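Local coordinates for uncharacterized protein (Bacteroides vulgatus, PDB 4ZGF), which is of unknown function but binds calcium ions and belongs to a family of the calycin clan related to lipocalin-like proteins, at residues 3-16 against 50-62. Residues are numbered along the deposited sequence; the frame is centred on the assembly and turned at random. Where two conformers were deposited one is given.
With ACT (acetate ion), chain J.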
loop_
_atom_site.group_PDB
_atom_site.type_symbol
_atom_site.label_atom_id
_atom_site.label_comp_id
_atom_site.label_asym_id
_atom_site.label_seq_id
_atom_site.Cartn_x
_atom_site.Cartn_y
_atom_site.Cartn_z
ATOM N N GLU A 3 15.840 2.990 -6.323
ATOM C CA GLU A 3 15.050 3.101 -7.543
ATOM C C GLU A 3 14.773 1.729 -8.168
ATOM O O GLU A 3 13.750 1.540 -8.822
ATOM C CB GLU A 3 15.690 4.043 -8.565
ATOM C CG GLU A 3 15.855 5.490 -8.070
ATOM C CD GLU A 3 17.080 5.749 -7.191
ATOM O OE1 GLU A 3 17.903 4.804 -6.961
ATOM O OE2 GLU A 3 17.181 6.913 -6.743
ATOM N N GLU A 4 15.664 0.766 -7.952
ATOM C CA GLU A 4 15.487 -0.545 -8.494
ATOM C C GLU A 4 14.257 -1.258 -7.939
ATOM O O GLU A 4 13.669 -2.057 -8.689
ATOM C CB GLU A 4 16.773 -1.347 -8.364
ATOM C CG GLU A 4 17.890 -0.799 -9.260
ATOM C CD GLU A 4 19.227 -1.455 -9.017
ATOM O OE1 GLU A 4 19.291 -2.703 -8.995
ATOM O OE2 GLU A 4 20.209 -0.720 -8.866
ATOM N N ILE A 5 13.817 -0.918 -6.696
ATOM C CA ILE A 5 12.543 -1.453 -6.170
ATOM C C ILE A 5 11.385 -0.457 -6.354
ATOM O O ILE A 5 10.310 -0.821 -6.842
ATOM C CB ILE A 5 12.629 -1.981 -4.717
ATOM C CG1 ILE A 5 11.262 -2.406 -4.189
ATOM C CG2 ILE A 5 13.281 -1.018 -3.758
ATOM C CD1 ILE A 5 11.265 -3.460 -3.079
ATOM N N PHE A 6 11.570 0.789 -5.967
ATOM C CA PHE A 6 10.430 1.724 -6.026
ATOM C C PHE A 6 9.990 2.037 -7.456
ATOM O O PHE A 6 8.780 2.008 -7.715
ATOM C CB PHE A 6 10.715 3.010 -5.242
ATOM C CG PHE A 6 10.567 2.815 -3.763
ATOM C CD1 PHE A 6 11.608 2.333 -2.973
ATOM C CD2 PHE A 6 9.368 3.067 -3.163
ATOM C CE1 PHE A 6 11.426 2.122 -1.612
ATOM C CE2 PHE A 6 9.177 2.857 -1.809
ATOM C CZ PHE A 6 10.202 2.369 -1.039
ATOM N N ALA A 7 10.942 2.335 -8.341
ATOM C CA ALA A 7 10.618 2.837 -9.682
ATOM C C ALA A 7 10.650 1.713 -10.721
ATOM O O ALA A 7 11.253 1.823 -11.789
ATOM C CB ALA A 7 11.562 3.979 -10.051
ATOM N N SER A 8 10.007 0.609 -10.391
ATOM C CA SER A 8 10.044 -0.632 -11.146
ATOM C C SER A 8 8.751 -0.970 -11.867
ATOM O O SER A 8 8.523 -2.150 -12.223
ATOM C CB SER A 8 10.405 -1.743 -10.189
ATOM O OG SER A 8 9.416 -1.829 -9.166
ATOM N N GLY A 9 7.912 0.030 -12.064
ATOM C CA GLY A 9 6.599 -0.178 -12.693
ATOM C C GLY A 9 5.480 0.127 -11.706
ATOM O O GLY A 9 5.685 0.244 -10.501
ATOM N N THR A 10 4.262 0.237 -12.233
ATOM C CA THR A 10 3.091 0.491 -11.425
ATOM C C THR A 10 3.015 -0.516 -10.274
ATOM O O THR A 10 3.156 -1.729 -10.512
ATOM C CB THR A 10 1.788 0.326 -12.272
ATOM O OG1 THR A 10 1.990 0.888 -13.595
ATOM C CG2 THR A 10 0.620 0.976 -11.540
ATOM N N TRP A 11 2.679 -0.032 -9.074
ATOM C CA TRP A 11 2.397 -0.846 -7.907
ATOM C C TRP A 11 0.897 -0.787 -7.597
ATOM O O TRP A 11 0.325 0.295 -7.453
ATOM C CB TRP A 11 3.210 -0.349 -6.699
ATOM C CG TRP A 11 4.676 -0.645 -6.729
ATOM C CD1 TRP A 11 5.671 0.267 -6.874
ATOM C CD2 TRP A 11 5.320 -1.925 -6.580
ATOM N NE1 TRP A 11 6.899 -0.348 -6.783
ATOM C CE2 TRP A 11 6.711 -1.693 -6.593
ATOM C CE3 TRP A 11 4.855 -3.240 -6.453
ATOM C CZ2 TRP A 11 7.636 -2.721 -6.438
ATOM C CZ3 TRP A 11 5.788 -4.248 -6.306
ATOM C CH2 TRP A 11 7.147 -3.988 -6.305
ATOM N N HIS A 12 0.276 -1.962 -7.475
ATOM C CA HIS A 12 -1.148 -2.129 -7.254
ATOM C C HIS A 12 -1.390 -2.719 -5.875
ATOM O O HIS A 12 -0.682 -3.650 -5.468
ATOM C CB HIS A 12 -1.714 -3.097 -8.315
ATOM C CG HIS A 12 -1.606 -2.620 -9.715
ATOM N ND1 HIS A 12 -2.616 -1.928 -10.334
ATOM C CD2 HIS A 12 -0.592 -2.747 -10.605
ATOM C CE1 HIS A 12 -2.227 -1.678 -11.563
ATOM N NE2 HIS A 12 -1.013 -2.151 -11.756
ATOM N N VAL A 13 -2.393 -2.226 -5.144
ATOM C CA VAL A 13 -2.613 -2.727 -3.783
ATOM C C VAL A 13 -3.099 -4.185 -3.800
ATOM O O VAL A 13 -4.000 -4.580 -4.530
ATOM C CB VAL A 13 -3.651 -1.849 -3.056
ATOM C CG1 VAL A 13 -4.081 -2.461 -1.742
ATOM C CG2 VAL A 13 -3.069 -0.478 -2.809
ATOM N N VAL A 14 -2.451 -4.959 -2.922
ATOM C CA VAL A 14 -2.881 -6.326 -2.593
ATOM C C VAL A 14 -3.803 -6.285 -1.378
ATOM O O VAL A 14 -4.971 -6.682 -1.460
ATOM C CB VAL A 14 -1.672 -7.257 -2.393
ATOM C CG1 VAL A 14 -2.125 -8.649 -1.966
ATOM C CG2 VAL A 14 -0.829 -7.320 -3.648
ATOM N N ASP A 15 -3.304 -5.828 -0.222
ATOM C CA ASP A 15 -4.142 -5.717 0.990
ATOM C C ASP A 15 -3.352 -4.916 2.017
ATOM O O ASP A 15 -2.167 -4.573 1.821
ATOM C CB ASP A 15 -4.498 -7.132 1.541
ATOM C CG ASP A 15 -5.841 -7.247 2.262
ATOM O OD1 ASP A 15 -6.339 -6.231 2.793
ATOM O OD2 ASP A 15 -6.347 -8.400 2.313
ATOM N N PHE A 16 -4.068 -4.629 3.096
ATOM C CA PHE A 16 -3.500 -4.102 4.345
ATOM C C PHE A 16 -3.316 -5.274 5.275
ATOM O O PHE A 16 -4.186 -6.132 5.352
ATOM C CB PHE A 16 -4.468 -3.083 4.950
ATOM C CG PHE A 16 -4.695 -1.854 4.107
ATOM C CD1 PHE A 16 -5.638 -1.854 3.095
ATOM C CD2 PHE A 16 -3.993 -0.672 4.340
ATOM C CE1 PHE A 16 -5.869 -0.724 2.309
ATOM C CE2 PHE A 16 -4.236 0.466 3.579
ATOM C CZ PHE A 16 -5.169 0.440 2.582
ATOM N N LEU A 50 -12.453 -5.259 -1.196
ATOM C CA LEU A 50 -11.412 -5.754 -2.093
ATOM C C LEU A 50 -11.544 -5.141 -3.480
ATOM O O LEU A 50 -10.536 -4.732 -4.076
ATOM C CB LEU A 50 -11.465 -7.282 -2.175
ATOM C CG LEU A 50 -10.940 -8.006 -0.947
ATOM C CD1 LEU A 50 -11.341 -9.473 -1.019
ATOM C CD2 LEU A 50 -9.437 -7.864 -0.798
ATOM N N ASP A 51 -12.754 -5.091 -4.031
ATOM C CA ASP A 51 -12.890 -4.525 -5.365
ATOM C C ASP A 51 -12.470 -3.064 -5.386
ATOM O O ASP A 51 -11.822 -2.586 -6.333
ATOM C CB ASP A 51 -14.287 -4.764 -5.886
ATOM C CG ASP A 51 -14.440 -4.376 -7.330
ATOM O OD1 ASP A 51 -13.624 -4.794 -8.160
ATOM O OD2 ASP A 51 -15.335 -3.570 -7.614
ATOM N N ILE A 52 -12.786 -2.328 -4.320
ATOM C CA ILE A 52 -12.369 -0.919 -4.228
ATOM C C ILE A 52 -10.835 -0.791 -4.143
ATOM O O ILE A 52 -10.199 -0.092 -4.938
ATOM C CB ILE A 52 -13.055 -0.205 -3.056
ATOM C CG1 ILE A 52 -14.552 -0.046 -3.354
ATOM C CG2 ILE A 52 -12.392 1.136 -2.774
ATOM C CD1 ILE A 52 -15.406 0.326 -2.170
ATOM N N ILE A 53 -10.227 -1.477 -3.167
ATOM C CA ILE A 53 -8.796 -1.230 -2.929
ATOM C C ILE A 53 -7.933 -1.819 -4.036
ATOM O O ILE A 53 -6.821 -1.352 -4.275
ATOM C CB ILE A 53 -8.318 -1.702 -1.539
ATOM C CG1 ILE A 53 -8.253 -3.222 -1.429
ATOM C CG2 ILE A 53 -9.139 -1.012 -0.461
ATOM C CD1 ILE A 53 -7.684 -3.740 -0.117
ATOM N N HIS A 54 -8.448 -2.836 -4.756
ATOM C CA HIS A 54 -7.698 -3.343 -5.885
ATOM C C HIS A 54 -7.525 -2.309 -7.000
ATOM O O HIS A 54 -6.600 -2.430 -7.809
ATOM C CB HIS A 54 -8.329 -4.606 -6.450
ATOM C CG HIS A 54 -8.203 -5.781 -5.553
ATOM N ND1 HIS A 54 -9.017 -6.878 -5.713
ATOM C CD2 HIS A 54 -7.354 -6.081 -4.547
ATOM C CE1 HIS A 54 -8.685 -7.808 -4.845
ATOM N NE2 HIS A 54 -7.687 -7.363 -4.118
ATOM N N GLY A 55 -8.405 -1.304 -7.034
ATOM C CA GLY A 55 -8.243 -0.192 -7.953
ATOM C C GLY A 55 -7.186 0.819 -7.552
ATOM O O GLY A 55 -6.929 1.761 -8.312
ATOM N N PHE A 56 -6.580 0.667 -6.382
ATOM C CA PHE A 56 -5.600 1.639 -5.889
ATOM C C PHE A 56 -4.213 1.280 -6.409
ATOM O O PHE A 56 -3.754 0.143 -6.279
ATOM C CB PHE A 56 -5.565 1.662 -4.357
ATOM C CG PHE A 56 -6.804 2.166 -3.666
ATOM C CD1 PHE A 56 -7.956 2.526 -4.327
ATOM C CD2 PHE A 56 -6.790 2.302 -2.283
ATOM C CE1 PHE A 56 -9.062 2.984 -3.633
ATOM C CE2 PHE A 56 -7.884 2.790 -1.607
ATOM C CZ PHE A 56 -9.027 3.151 -2.277
ATOM N N ASN A 57 -3.528 2.273 -6.987
ATOM C CA ASN A 57 -2.190 2.036 -7.511
ATOM C C ASN A 57 -1.355 3.317 -7.386
ATOM O O ASN A 57 -1.888 4.425 -7.236
ATOM C CB ASN A 57 -2.246 1.468 -8.946
ATOM C CG ASN A 57 -2.941 2.367 -9.930
ATOM O OD1 ASN A 57 -2.346 3.289 -10.462
ATOM N ND2 ASN A 57 -4.203 2.143 -10.154
ATOM N N ILE A 58 -0.048 3.117 -7.442
ATOM C CA ILE A 58 0.917 4.194 -7.306
ATOM C C ILE A 58 2.119 3.888 -8.176
ATOM O O ILE A 58 2.533 2.742 -8.297
ATOM C CB ILE A 58 1.302 4.391 -5.794
ATOM C CG1 ILE A 58 2.175 5.642 -5.572
ATOM C CG2 ILE A 58 1.933 3.146 -5.208
ATOM C CD1 ILE A 58 2.267 6.044 -4.114
ATOM N N THR A 59 2.692 4.941 -8.771
ATOM C CA THR A 59 3.875 4.828 -9.596
ATOM C C THR A 59 4.906 5.840 -9.086
ATOM O O THR A 59 4.686 7.051 -9.139
ATOM C CB THR A 59 3.547 5.073 -11.073
ATOM O OG1 THR A 59 2.546 4.132 -11.487
ATOM C CG2 THR A 59 4.759 4.914 -11.946
ATOM N N PHE A 60 6.020 5.300 -8.584
ATOM C CA PHE A 60 7.135 6.124 -8.145
ATOM C C PHE A 60 8.081 6.340 -9.332
ATOM O O PHE A 60 8.476 5.397 -9.999
ATOM C CB PHE A 60 7.909 5.390 -7.039
ATOM C CG PHE A 60 7.091 5.064 -5.802
ATOM C CD1 PHE A 60 6.917 6.007 -4.791
ATOM C CD2 PHE A 60 6.519 3.816 -5.631
ATOM C CE1 PHE A 60 6.147 5.698 -3.672
ATOM C CE2 PHE A 60 5.765 3.513 -4.521
ATOM C CZ PHE A 60 5.586 4.439 -3.530
ATOM N N LYS A 61 8.458 7.593 -9.559
ATOM C CA LYS A 61 9.454 7.943 -10.570
ATOM C C LYS A 61 10.805 8.165 -9.940
ATOM O O LYS A 61 10.896 8.632 -8.814
ATOM C CB LYS A 61 9.009 9.169 -11.362
ATOM C CG LYS A 61 7.884 8.911 -12.316
ATOM C CD LYS A 61 7.686 10.077 -13.272
ATOM C CE LYS A 61 6.565 9.792 -14.250
ATOM N NZ LYS A 61 6.424 10.794 -15.334
ATOM N N ALA A 62 11.861 7.890 -10.718
ATOM C CA ALA A 62 13.226 8.044 -10.229
ATOM C C ALA A 62 13.599 9.497 -9.938
ATOM O O ALA A 62 14.596 9.747 -9.250
ATOM C CB ALA A 62 14.218 7.418 -11.193
HETATM C C ACT J . -11.660 -7.766 -7.666
HETATM O O ACT J . -12.448 -7.750 -8.661
HETATM O OXT ACT J . -10.997 -6.840 -7.506
HETATM C CH3 ACT J . -11.590 -8.954 -6.735
HETATM O O HOH W 1 6.569 2.571 -9.247
HETATM O O HOH W 2 7.815 2.840 -11.877
HETATM O O HOH W 3 2.096 3.637 -14.182
HETATM O O HOH W 4 -5.058 -0.795 -9.635
HETATM O O HOH W 5 -4.725 -4.434 -7.247
HETATM O O HOH W 6 -6.072 -8.893 -2.506
#
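Two neighbouring antiparallel strands of a sheet consistent with a calycin, lipocalin-like fold meet here, 11-16 and 57-60, with W11 paired to I58. Helix 2-6 leads into the first strand and helix 40-54 into the second. W11 and I58 form a hydrogen-bonded pair: W11 N gives to I58 O at 2.9 Å, and I58 N gives to W11 O at 2.8 Å. V13 N adds a third bond, to F56 O at 3.0 Å, just before strand 57-60 begins.

F6, W11 and F60 pack together. F6 turns its ring edge to the face of F60 in a T-shaped stack, with planes at 89°. F6 CD2 sits over the centre of that face. On the opposite face lies I58 CG1, offset toward the rim. W11 CD1 meets the F60 edge in its plane, 3.9 Å from F60 CD2. F60 CG lies beside its own backbone N (chi1 -60°), which sets a ring face against F6. W79 packs on both F6 and F60. An alanine in place of F60 would probably open a gap between F6 and I58 and leave the F6 edge without its aromatic face.

V13 packs on I53 and F56. Its CG2 runs alongside F56 CB at 3.6 Å, while CG1 faces I53 CD1. H12 and N57 lie side by side on the other face of the sheet from W11.

Waters bridge the segments. One accepts from F60 N; F6 O and G9 O compete for its protons with other acceptors. Another joins the hydroxyls of T10 and T59. At the far end, H54 ND1 gives a nearly straight bond (171°) to OXT of an acetate, probably from the crystallisation liquor, and a water links H54 NE2 to V14 O.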